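Local coordinates for protein pectate lyase (Bacillus subtilis, PDB 5AMV) that cleaves polygalacturonate, the pectin backbone, by calcium-dependent beta-elimination, releasing oligosaccharides with unsaturated non-reducing ends, at residues V283-V288 against I312-K317; L330-T335 against T355-S360; K334-F339 against A361-S366. All blocks are in the same frame, centred on the assembly; numbering follows the deposited sequence.

Interaction 1 of 3, residues V283-V288 against I312-K317; sequences VRFGQV and IGKSSK
Successive coils of the parallel beta-helix that defines polysaccharide lyase family 1 meet here at their turns, Phe285 lying against the type II turn from Gly313 to Ser316. Phe285 N donates to Lys314 O (2.9 Å) in the carbonyl plane, and the same oxygen sits over the centre of the Phe285 ring, 4.1 Å above its plane. Ser315 CB approaches the ring obliquely, 3.7 Å from CD1, while CZ touches Lys314 CD at 4.0 Å, the phenylalanine and lysine side chains running side by side. An alanine here would probably leave the Lys314 methylenes and Ser315 CB without their aromatic partner. Inside the turn, Ser316 OG, between its backbone N and carbonyl carbon (chi1 57°), donates to Gly313 O (2.8 Å), which also accepts from Ser316 N. Water 1 joins Phe285 O, Ser315 OG and Lys317 NZ. Farther on, Lys317 N reaches Gly286 O (3.0 Å), and Val288 N reaches Lys317 O (3.3 Å) from above the carbonyl plane. On the facing segment, Arg284 NE forms a salt bridge with Asp255, whose backbone O accepts from Lys314 NZ. Val283 touches both Phe251 of strand 247-251 and Ile318 of strand 317-326.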
ATOM      1  N   VAL A 283      -3.375   8.567   7.558  1.00  7.94           N
ATOM      2  CA  VAL A 283      -4.821   8.532   7.360  1.00  8.10           C
ATOM      3  C   VAL A 283      -5.394   9.937   7.271  1.00  8.29           C
ATOM      4  O   VAL A 283      -5.001  10.809   8.023  1.00  9.60           O
ATOM      5  CB  VAL A 283      -5.505   7.805   8.566  1.00  8.36           C
ATOM      6  CG1 VAL A 283      -7.058   7.787   8.449  1.00  9.51           C
ATOM      7  CG2 VAL A 283      -4.975   6.332   8.692  1.00  7.46           C
ATOM      8  N   ARG A 284      -6.291  10.138   6.318  1.00  9.00           N
ATOM      9  CA  ARG A 284      -7.227  11.266   6.372  1.00  9.32           C
ATOM     10  C   ARG A 284      -8.627  10.677   6.529  1.00  9.96           C
ATOM     11  O   ARG A 284      -8.927   9.651   5.927  1.00  9.68           O
ATOM     12  CB  ARG A 284      -7.158  12.110   5.101  1.00  9.54           C
ATOM     13  CG  ARG A 284      -5.847  12.823   4.854  1.00 12.17           C
ATOM     14  CD  ARG A 284      -5.884  13.382   3.429  1.00 11.10           C
ATOM     15  NE  ARG A 284      -4.734  14.240   3.145  1.00 14.01           N
ATOM     16  CZ  ARG A 284      -3.607  13.824   2.578  1.00 11.15           C
ATOM     17  NH1 ARG A 284      -3.449  12.558   2.187  1.00 12.47           N
ATOM     18  NH2 ARG A 284      -2.628  14.694   2.359  1.00 16.37           N
ATOM     19  N   PHE A 285      -9.453  11.314   7.369  1.00 10.00           N
ATOM     20  CA  PHE A 285     -10.911  11.023   7.444  1.00  9.91           C
ATOM     21  C   PHE A 285     -11.361   9.716   8.048  1.00  9.80           C
ATOM     22  O   PHE A 285     -12.345   9.682   8.786  1.00 11.64           O
ATOM     23  CB  PHE A 285     -11.605  11.207   6.075  1.00 10.12           C
ATOM     24  CG  PHE A 285     -11.509  12.626   5.547  1.00 10.35           C
ATOM     25  CD1 PHE A 285     -12.245  13.656   6.152  1.00 10.90           C
ATOM     26  CD2 PHE A 285     -10.642  12.938   4.497  1.00 11.26           C
ATOM     27  CE1 PHE A 285     -12.125  14.993   5.687  1.00 13.28           C
ATOM     28  CE2 PHE A 285     -10.504  14.277   4.020  1.00 14.44           C
ATOM     29  CZ  PHE A 285     -11.272  15.308   4.637  1.00 12.12           C
ATOM     30  N   GLY A 286     -10.673   8.618   7.745  1.00  9.95           N
ATOM     31  CA  GLY A 286     -11.239   7.333   8.037  1.00  8.87           C
ATOM     32  C   GLY A 286     -11.211   6.854   9.468  1.00  8.21           C
ATOM     33  O   GLY A 286     -10.345   7.231  10.277  1.00  9.13           O
ATOM     34  N   GLN A 287     -12.184   5.998   9.760  1.00  8.16           N
ATOM     35  CA  GLN A 287     -12.237   5.241  11.010  1.00  8.33           C
ATOM     36  C   GLN A 287     -11.403   3.991  10.800  1.00  8.64           C
ATOM     37  O   GLN A 287     -11.892   2.988  10.256  1.00  7.61           O
ATOM     38  CB  GLN A 287     -13.697   4.884  11.317  1.00  9.91           C
ATOM     39  CG  GLN A 287     -14.529   6.121  11.716  1.00 10.85           C
ATOM     40  CD  GLN A 287     -16.017   5.778  11.859  1.00 11.42           C
ATOM     41  OE1 GLN A 287     -16.395   4.606  11.973  1.00  9.76           O
ATOM     42  NE2 GLN A 287     -16.867   6.826  11.929  1.00 11.37           N
ATOM     43  N   VAL A 288     -10.128   4.079  11.238  1.00  7.12           N
ATOM     44  CA  VAL A 288      -9.153   3.030  10.922  1.00  6.69           C
ATOM     45  C   VAL A 288      -8.767   2.352  12.217  1.00  6.98           C
ATOM     46  O   VAL A 288      -8.236   2.992  13.128  1.00  8.01           O
ATOM     47  CB  VAL A 288      -7.946   3.621  10.196  1.00  6.59           C
ATOM     48  CG1 VAL A 288      -6.924   2.507   9.867  1.00  6.01           C
ATOM     49  CG2 VAL A 288      -8.391   4.359   8.940  1.00  8.34           C
ATOM     50  N   ILE A 312      -1.167  11.163  11.499  1.00  7.09           N
ATOM     51  CA  ILE A 312      -2.462  11.709  11.931  1.00  8.11           C
ATOM     52  C   ILE A 312      -2.843  12.847  11.000  1.00  8.76           C
ATOM     53  O   ILE A 312      -2.443  14.007  11.218  1.00  9.36           O
ATOM     54  CB  ILE A 312      -2.384  12.205  13.409  1.00  8.10           C
ATOM     55  CG1 ILE A 312      -1.675  11.178  14.317  1.00  9.16           C
ATOM     56  CG2 ILE A 312      -3.783  12.531  13.937  1.00  8.16           C
ATOM     57  CD1 ILE A 312      -2.176   9.722  14.210  1.00  9.46           C
ATOM     58  N   GLY A 313      -3.561  12.511   9.929  1.00  8.72           N
ATOM     59  CA  GLY A 313      -3.943  13.457   8.860  1.00  9.70           C
ATOM     60  C   GLY A 313      -5.268  14.138   9.194  1.00 10.43           C
ATOM     61  O   GLY A 313      -5.916  13.775  10.183  1.00 10.58           O
ATOM     62  N   LYS A 314      -5.698  15.048   8.299  1.00 11.23           N
ATOM     63  CA  LYS A 314      -6.969  15.776   8.489  1.00 12.22           C
ATOM     64  C   LYS A 314      -8.156  14.872   8.827  1.00 12.43           C
ATOM     65  O   LYS A 314      -8.471  13.928   8.081  1.00 11.83           O
ATOM     66  CB  LYS A 314      -7.293  16.570   7.251  1.00 13.35           C
ATOM     67  CG  LYS A 314      -8.653  17.287   7.339  1.00 12.91           C
ATOM     68  CD  LYS A 314      -8.803  18.104   6.081  1.00 14.93           C
ATOM     69  CE  LYS A 314     -10.103  18.924   6.141  1.00 16.69           C
ATOM     70  NZ  LYS A 314     -10.265  19.597   4.826  1.00 19.55           N
ATOM     71  N   SER A 315      -8.795  15.160   9.965  1.00 12.24           N
ATOM     72  CA  SER A 315     -10.013  14.481  10.411  1.00 12.98           C
ATOM     73  C   SER A 315      -9.828  12.949  10.553  1.00 12.21           C
ATOM     74  O   SER A 315     -10.801  12.184  10.546  1.00 12.03           O
ATOM     75  CB  SER A 315     -11.158  14.831   9.445  1.00 13.84           C
ATOM     76  OG  SER A 315     -12.416  14.383   9.949  1.00 16.69           O
ATOM     77  N   SER A 316      -8.579  12.485  10.663  1.00 10.22           N
ATOM     78  CA  SER A 316      -8.358  11.059  10.850  1.00 10.63           C
ATOM     79  C   SER A 316      -8.936  10.545  12.150  1.00  9.55           C
ATOM     80  O   SER A 316      -9.032  11.288  13.156  1.00 10.57           O
ATOM     81  CB  SER A 316      -6.865  10.674  10.766  1.00 10.05           C
ATOM     82  OG  SER A 316      -6.090  11.393  11.700  1.00 10.93           O
ATOM     83  N   LYS A 317      -9.348   9.287  12.147  1.00  9.94           N
ATOM     84  CA  LYS A 317      -9.909   8.692  13.330  1.00  9.82           C
ATOM     85  C   LYS A 317      -9.280   7.333  13.611  1.00 10.47           C
ATOM     86  O   LYS A 317      -9.958   6.316  13.638  1.00  9.95           O
ATOM     87  CB  LYS A 317     -11.437   8.624  13.201  1.00 10.46           C
ATOM     88  CG  LYS A 317     -12.075  10.008  13.191  1.00 10.52           C
ATOM     89  CD  LYS A 317     -13.567   9.944  12.866  1.00 13.06           C
ATOM     90  CE  LYS A 317     -14.215  11.375  13.090  1.00 13.32           C
ATOM     91  NZ  LYS A 317     -13.554  12.465  12.354  1.00 13.20           N
TER
HETATM   92  O   HOH W   1     -13.655  12.057   9.528  1.00 11.92           O

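Interaction 2 of 3, residues L330-T335 against T355-S360; sequences LSAAKT and TQINAS
Ile357 sets CG1 between its backbone N and carbonyl carbon (chi1 59°), and chi2 of 156° carries CD1 outward to Ala332; Thr335 has OG1 in the corresponding place (chi1 59°), with CG2 anti to the carbonyl carbon and turned to the isoleucine. The two branched side chains thus reach toward each other tip to tip, Thr335 CG2 lying 3.9 Å from Ile357 CD1. Ala332 CB fits against the isoleucine at several points: CD1 is 3.8 Å away, and Ile357 CB and CG2 lie scarcely farther off. On the other branch of the threonine, OG1 rests 3.5 Å from Ala359 CB. No hydrogen bond joins the two segments directly. The threonine hydroxyl has its polar partner within its own segment, donating to Ala332 O (2.8 Å), nearly along the C=O axis. Thr335 is buried, and this bond ties its side chain back to the residue just before the short 3-10 segment 333-335, while Thr335 N makes a weak bond to the same oxygen.

The contact lies near the C-terminal end of the beta-helix, away from the calcium site and the glycan pocket. The loop leaving strand 317-326 passes through the 3-10 segment into strand 336-338, and is met by the connection from strand 355-356 to helix 359-362. Leu352 of strand 351-352, the antiparallel partner of strand 355-356, touches both Thr335 and Ile357. Asn358 stands at the N-cap position of the helix, and in the conformer described its OD1 accepts from Ala361 N. The carboxylate of Asp347 grips the same helix start with both oxygens, OD2 taking the N-H of Ala359 and OD1 that of Ser360.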
ATOM      1  N   LEU A 330      14.086   6.046  19.953  1.00 10.28           N
ATOM      2  CA  LEU A 330      12.930   6.879  19.607  1.00 12.07           C
ATOM      3  C   LEU A 330      12.202   7.364  20.859  1.00 11.91           C
ATOM      4  O   LEU A 330      12.083   6.638  21.850  1.00 11.98           O
ATOM      5  CB  LEU A 330      11.959   6.072  18.710  1.00 11.28           C
ATOM      6  CG  LEU A 330      10.973   6.902  17.892  1.00 10.82           C
ATOM      7  CD1 LEU A 330      11.622   7.607  16.730  1.00  9.77           C
ATOM      8  CD2 LEU A 330       9.839   6.013  17.425  1.00 10.57           C
ATOM      9  N   SER A 331      11.741   8.609  20.816  1.00 12.92           N
ATOM     10  CA  SER A 331      10.801   9.117  21.815  1.00 12.33           C
ATOM     11  C   SER A 331       9.349   8.697  21.541  1.00 12.61           C
ATOM     12  O   SER A 331       8.957   8.468  20.378  1.00 12.98           O
ATOM     13  CB  SER A 331      10.903  10.640  21.881  1.00 13.00           C
ATOM     14  OG  SER A 331      10.334  11.208  20.697  1.00 14.12           O
ATOM     15  N   ALA A 332       8.548   8.602  22.600  1.00 11.31           N
ATOM     16  CA  ALA A 332       7.112   8.344  22.473  1.00 12.54           C
ATOM     17  C   ALA A 332       6.431   9.272  21.460  1.00 11.66           C
ATOM     18  O   ALA A 332       5.611   8.807  20.658  1.00 10.73           O
ATOM     19  CB  ALA A 332       6.410   8.428  23.838  1.00 12.31           C
ATOM     20  N   ALA A 333       6.770  10.566  21.471  1.00 11.28           N
ATOM     21  CA  ALA A 333       6.065  11.501  20.583  1.00 12.06           C
ATOM     22  C   ALA A 333       6.322  11.173  19.101  1.00 11.99           C
ATOM     23  O   ALA A 333       5.438  11.353  18.246  1.00 11.19           O
ATOM     24  CB  ALA A 333       6.463  12.988  20.915  1.00 12.48           C
ATOM     25  N   LYS A 334       7.545  10.715  18.800  1.00 11.30           N
ATOM     26  CA  LYS A 334       8.011  10.566  17.419  1.00 11.35           C
ATOM     27  C   LYS A 334       7.539   9.269  16.779  1.00 10.13           C
ATOM     28  O   LYS A 334       7.828   9.010  15.591  1.00 10.06           O
ATOM     29  CB  LYS A 334       9.537  10.664  17.348  1.00 12.95           C
ATOM     30  CG  LYS A 334      10.076  12.089  17.664  1.00 16.37           C
ATOM     31  CD  LYS A 334       9.407  13.169  16.847  1.00 24.16           C
ATOM     32  CE  LYS A 334       9.966  13.244  15.406  1.00 30.63           C
ATOM     33  NZ  LYS A 334       9.011  13.954  14.462  1.00 31.71           N
ATOM     34  N   THR A 335       6.799   8.477  17.553  1.00  9.56           N
ATOM     35  CA  THR A 335       6.148   7.291  16.982  1.00  9.30           C
ATOM     36  C   THR A 335       5.110   7.677  15.925  1.00  8.40           C
ATOM     37  O   THR A 335       4.749   6.860  15.037  1.00  7.64           O
ATOM     38  CB  THR A 335       5.443   6.439  18.046  1.00  9.28           C
ATOM     39  OG1 THR A 335       4.454   7.232  18.718  1.00 10.85           O
ATOM     40  CG2 THR A 335       6.452   5.847  19.042  1.00 10.38           C
ATOM     41  N   THR A 355       8.583  -0.306  26.472  1.00  7.17           N
ATOM     42  CA  THR A 355       8.004   0.596  27.469  1.00  8.80           C
ATOM     43  C   THR A 355       6.564   0.913  27.081  1.00  9.74           C
ATOM     44  O   THR A 355       6.314   1.291  25.937  1.00  9.61           O
ATOM     45  CB  THR A 355       8.790   1.878  27.503  1.00  9.04           C
ATOM     46  OG1 THR A 355      10.115   1.593  27.943  1.00  8.92           O
ATOM     47  CG2 THR A 355       8.185   2.888  28.421  1.00  8.93           C
ATOM     48  N   GLN A 356       5.628   0.779  28.029  1.00  9.70           N
ATOM     49  CA  GLN A 356       4.239   1.252  27.786  1.00 10.87           C
ATOM     50  C   GLN A 356       4.220   2.783  27.606  1.00 10.35           C
ATOM     51  O   GLN A 356       4.683   3.542  28.461  1.00 10.11           O
ATOM     52  CB  GLN A 356       3.287   0.891  28.929  1.00 12.46           C
ATOM     53  CG  GLN A 356       3.264  -0.560  29.345  1.00 16.08           C
ATOM     54  CD  GLN A 356       2.242  -0.816  30.495  1.00 24.61           C
ATOM     55  OE1 GLN A 356       2.498  -0.526  31.669  1.00 26.22           O
ATOM     56  NE2 GLN A 356       1.079  -1.363  30.133  1.00 28.08           N
ATOM     57  N   ILE A 357       3.668   3.245  26.490  1.00  9.62           N
ATOM     58  CA  ILE A 357       3.635   4.675  26.214  1.00  9.32           C
ATOM     59  C   ILE A 357       2.224   5.032  25.794  1.00 10.63           C
ATOM     60  O   ILE A 357       1.415   4.144  25.533  1.00 11.08           O
ATOM     61  CB  ILE A 357       4.625   5.141  25.086  1.00  9.02           C
ATOM     62  CG1 ILE A 357       4.339   4.440  23.759  1.00  8.11           C
ATOM     63  CG2 ILE A 357       6.085   4.867  25.524  1.00  8.43           C
ATOM     64  CD1 ILE A 357       4.838   5.231  22.540  1.00 10.09           C
ATOM     65  N   ASN A 358       1.972   6.335  25.726  1.00 10.80           N
ATOM     66  CA  ASN A 358       0.728   6.806  25.119  0.62 11.34           C
ATOM     67  C   ASN A 358       1.073   7.827  24.079  1.00 11.75           C
ATOM     68  O   ASN A 358       1.403   8.988  24.351  1.00 10.71           O
ATOM     69  CB  ASN A 358      -0.314   7.368  26.088  0.62 12.16           C
ATOM     70  CG  ASN A 358      -1.684   7.466  25.424  0.62 10.59           C
ATOM     71  OD1 ASN A 358      -1.959   8.409  24.674  0.62  8.83           O
ATOM     72  ND2 ASN A 358      -2.513   6.433  25.627  0.62 15.56           N
ATOM     73  N   ALA A 359       0.997   7.375  22.834  1.00 11.08           N
ATOM     74  CA  ALA A 359       1.431   8.206  21.706  1.00 10.88           C
ATOM     75  C   ALA A 359       0.597   9.470  21.528  1.00 10.75           C
ATOM     76  O   ALA A 359       1.109  10.547  21.214  1.00 10.46           O
ATOM     77  CB  ALA A 359       1.364   7.357  20.398  1.00 12.58           C
ATOM     78  N   SER A 360      -0.710   9.294  21.681  1.00  9.98           N
ATOM     79  CA  SER A 360      -1.649  10.394  21.533  1.00  9.75           C
ATOM     80  C   SER A 360      -1.350  11.497  22.573  1.00 10.24           C
ATOM     81  O   SER A 360      -1.149  12.642  22.215  1.00 10.00           O
ATOM     82  CB  SER A 360      -3.051   9.856  21.774  1.00 10.31           C
ATOM     83  OG  SER A 360      -3.980  10.872  21.553  1.00 10.01           O
TER

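Interaction 3 of 3, residues K334-F339 against A361-S366; sequences KTISVF and AANGLS. With ADA (alpha-D-galactopyranuronic acid), chain B.
The backbones of strand 336-338 and the turn after helix 359-362 stay well apart, Val338 CA and Asn363 CA being closest at 8.1 Å, and side chains bridge the gap. Ile336 and Asn363 meet tip to tip: Ile336 CD1 packs 3.3 Å from Asn363 ND2, its chain extended to CD1 by an anti chi2 of -179°. The amide nitrogen donates to Ala359 O and to Ala333 O, two bonds that fix the rotation of the amide. At the amide's other end, water 2 lies 2.7 Å from Asn363 OD1 and 2.9 Å from Ile336 O, linking the two segments. The helix ends in a Schellman motif, with Gly364 as the C-prime residue at positive phi and Gly364 N bonded to Ala361 O (3.0 Å). Beyond that turn Leu365 CD1 touches both Ile336 CD1 (3.8 Å) and Val338 CG2 (4.0 Å). Strand 336-338 is an outer strand of a parallel four-stranded sheet of the beta-helix, paired with strand 310-312. Just past it, Phe339 belongs to the glycan pocket: CE1 lies 3.3 Å from O6A of a galacturonate unit, and the ring makes a cation-pi contact with Arg282.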
ATOM      1  N   LYS A 334       7.545  10.715  18.800  1.00 11.30           N
ATOM      2  CA  LYS A 334       8.011  10.566  17.419  1.00 11.35           C
ATOM      3  C   LYS A 334       7.539   9.269  16.779  1.00 10.13           C
ATOM      4  O   LYS A 334       7.828   9.010  15.591  1.00 10.06           O
ATOM      5  CB  LYS A 334       9.537  10.664  17.348  1.00 12.95           C
ATOM      6  CG  LYS A 334      10.076  12.089  17.664  1.00 16.37           C
ATOM      7  CD  LYS A 334       9.407  13.169  16.847  1.00 24.16           C
ATOM      8  CE  LYS A 334       9.966  13.244  15.406  1.00 30.63           C
ATOM      9  NZ  LYS A 334       9.011  13.954  14.462  1.00 31.71           N
ATOM     10  N   THR A 335       6.799   8.477  17.553  1.00  9.56           N
ATOM     11  CA  THR A 335       6.148   7.291  16.982  1.00  9.30           C
ATOM     12  C   THR A 335       5.110   7.677  15.925  1.00  8.40           C
ATOM     13  O   THR A 335       4.749   6.860  15.037  1.00  7.64           O
ATOM     14  CB  THR A 335       5.443   6.439  18.046  1.00  9.28           C
ATOM     15  OG1 THR A 335       4.454   7.232  18.718  1.00 10.85           O
ATOM     16  CG2 THR A 335       6.452   5.847  19.042  1.00 10.38           C
ATOM     17  N   ILE A 336       4.584   8.893  16.020  1.00  8.80           N
ATOM     18  CA  ILE A 336       3.579   9.371  15.041  1.00  8.40           C
ATOM     19  C   ILE A 336       4.009  10.697  14.425  1.00  9.23           C
ATOM     20  O   ILE A 336       4.976  11.353  14.904  1.00  8.78           O
ATOM     21  CB  ILE A 336       2.157   9.479  15.677  1.00  8.38           C
ATOM     22  CG1 ILE A 336       2.074  10.759  16.552  1.00  9.42           C
ATOM     23  CG2 ILE A 336       1.839   8.169  16.430  1.00  8.24           C
ATOM     24  CD1 ILE A 336       0.736  10.953  17.253  1.00  8.95           C
ATOM     25  N   SER A 337       3.327  11.083  13.339  1.00  9.12           N
ATOM     26  CA  SER A 337       3.503  12.413  12.770  1.00 10.48           C
ATOM     27  C   SER A 337       2.104  13.024  12.643  1.00 10.62           C
ATOM     28  O   SER A 337       1.191  12.392  12.127  1.00 10.73           O
ATOM     29  CB  SER A 337       4.190  12.363  11.407  1.00 11.21           C
ATOM     30  OG  SER A 337       4.472  13.690  10.925  1.00 12.64           O
ATOM     31  N   VAL A 338       1.953  14.243  13.165  1.00 10.54           N
ATOM     32  CA  VAL A 338       0.681  14.991  13.161  1.00 12.42           C
ATOM     33  C   VAL A 338       0.683  16.049  12.058  1.00 12.75           C
ATOM     34  O   VAL A 338       1.609  16.876  11.946  1.00 12.93           O
ATOM     35  CB  VAL A 338       0.423  15.655  14.542  1.00 12.25           C
ATOM     36  CG1 VAL A 338      -0.970  16.277  14.504  1.00 12.55           C
ATOM     37  CG2 VAL A 338       0.512  14.604  15.686  1.00 11.90           C
ATOM     38  N   PHE A 339      -0.332  15.992  11.203  1.00 12.85           N
ATOM     39  CA  PHE A 339      -0.475  16.951  10.095  1.00 14.84           C
ATOM     40  C   PHE A 339      -1.643  17.909  10.408  1.00 16.46           C
ATOM     41  O   PHE A 339      -2.435  17.635  11.298  1.00 15.95           O
ATOM     42  CB  PHE A 339      -0.698  16.180   8.792  1.00 14.22           C
ATOM     43  CG  PHE A 339       0.411  15.211   8.481  1.00 15.37           C
ATOM     44  CD1 PHE A 339       1.614  15.676   7.937  1.00 12.65           C
ATOM     45  CD2 PHE A 339       0.293  13.844   8.807  1.00 14.60           C
ATOM     46  CE1 PHE A 339       2.696  14.810   7.661  1.00 15.62           C
ATOM     47  CE2 PHE A 339       1.367  12.958   8.535  1.00 12.63           C
ATOM     48  CZ  PHE A 339       2.579  13.437   7.958  1.00 14.76           C
ATOM     49  N   ALA A 361      -1.228  11.080  23.830  1.00 11.25           N
ATOM     50  CA  ALA A 361      -1.016  11.993  24.938  1.00 11.79           C
ATOM     51  C   ALA A 361       0.328  12.695  24.770  1.00 12.35           C
ATOM     52  O   ALA A 361       0.457  13.885  25.064  1.00 13.21           O
ATOM     53  CB  ALA A 361      -1.045  11.223  26.241  1.00 12.57           C
ATOM     54  N   ALA A 362       1.325  11.952  24.285  1.00 12.85           N
ATOM     55  CA  ALA A 362       2.684  12.483  24.075  1.00 12.54           C
ATOM     56  C   ALA A 362       2.721  13.600  23.038  1.00 13.45           C
ATOM     57  O   ALA A 362       3.681  14.407  22.963  1.00 15.32           O
ATOM     58  CB  ALA A 362       3.656  11.335  23.707  1.00 13.63           C
ATOM     59  N   ASN A 363       1.655  13.656  22.223  1.00 11.69           N
ATOM     60  CA  ASN A 363       1.550  14.649  21.170  1.00 11.88           C
ATOM     61  C   ASN A 363       0.455  15.682  21.445  1.00 11.96           C
ATOM     62  O   ASN A 363       0.159  16.503  20.596  1.00 12.44           O
ATOM     63  CB  ASN A 363       1.289  13.964  19.820  1.00 10.44           C
ATOM     64  CG  ASN A 363       2.561  13.403  19.218  1.00 10.86           C
ATOM     65  OD1 ASN A 363       3.259  14.116  18.508  1.00 13.62           O
ATOM     66  ND2 ASN A 363       2.871  12.139  19.508  1.00 10.72           N
ATOM     67  N   GLY A 364      -0.114  15.603  22.643  1.00 12.85           N
ATOM     68  CA  GLY A 364      -1.161  16.519  23.090  1.00 13.48           C
ATOM     69  C   GLY A 364      -2.444  16.435  22.273  1.00 14.42           C
ATOM     70  O   GLY A 364      -3.144  17.426  22.139  1.00 15.11           O
ATOM     71  N   LEU A 365      -2.733  15.271  21.689  1.00 13.91           N
ATOM     72  CA  LEU A 365      -3.929  15.130  20.842  1.00 13.63           C
ATOM     73  C   LEU A 365      -5.115  14.763  21.724  1.00 14.12           C
ATOM     74  O   LEU A 365      -4.919  14.411  22.896  1.00 14.33           O
ATOM     75  CB  LEU A 365      -3.712  14.006  19.808  1.00 12.32           C
ATOM     76  CG  LEU A 365      -2.616  14.289  18.786  1.00 13.24           C
ATOM     77  CD1 LEU A 365      -2.343  13.032  17.972  1.00 14.26           C
ATOM     78  CD2 LEU A 365      -2.984  15.464  17.860  1.00 16.45           C
ATOM     79  N   SER A 366      -6.330  14.857  21.170  1.00 15.10           N
ATOM     80  CA  SER A 366      -7.507  14.324  21.837  0.50 15.21           C
ATOM     81  C   SER A 366      -7.428  12.798  21.898  1.00 15.98           C
ATOM     82  O   SER A 366      -6.998  12.133  20.921  1.00 15.73           O
ATOM     83  CB  SER A 366      -8.789  14.757  21.118  0.50 15.12           C
ATOM     84  OG  SER A 366      -9.880  14.001  21.585  0.50 13.95           O
TER
HETATM   85  C1  ADA B   3       5.940  13.679   2.568  1.00 20.85           C
HETATM   86  C2  ADA B   3       5.674  14.451   1.264  1.00 21.06           C
HETATM   87  C3  ADA B   3       4.978  15.781   1.567  1.00 21.29           C
HETATM   88  C4  ADA B   3       3.683  15.562   2.331  1.00 19.05           C
HETATM   89  C5  ADA B   3       3.990  14.798   3.614  1.00 17.89           C
HETATM   90  C6  ADA B   3       2.670  14.373   4.216  1.00 16.45           C
HETATM   91  O2  ADA B   3       6.949  14.765   0.685  1.00 24.83           O
HETATM   92  O3  ADA B   3       4.655  16.452   0.341  1.00 21.79           O
HETATM   93  O4  ADA B   3       2.816  14.751   1.511  1.00 19.44           O
HETATM   94  O5  ADA B   3       4.737  13.579   3.334  1.00 21.48           O
HETATM   95  O6B ADA B   3       2.493  13.136   4.394  1.00 13.90           O
HETATM   96  O6A ADA B   3       1.778  15.239   4.494  1.00 16.00           O
HETATM   97  O   HOH W   2       5.013  13.725  16.486  1.00 12.18           O

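Overall arrangement
Strand pairing joins interaction 1 to interaction 3, whose centres are 13 Å apart: Ile312 N lies 2.7 Å from Ser337 O, and Ile312 O 2.9 Å from Phe339 N, both probable hydrogen bonds. Interactions 2 and 3, with centres only 8 Å apart, share Lys334 and Thr335 and use the same helix, 359-362, one meeting its start and the other its end. Interaction 2 is the remote member, the side chain of Thr335 being about 14 Å from a bound galacturonate. The substrate side is approached by interaction 1, where the Arg284 side chain lies about 5 Å from a galacturonate and about 7 Å from that of Arg279, the inferred catalytic residue, and by interaction 3 through Phe339.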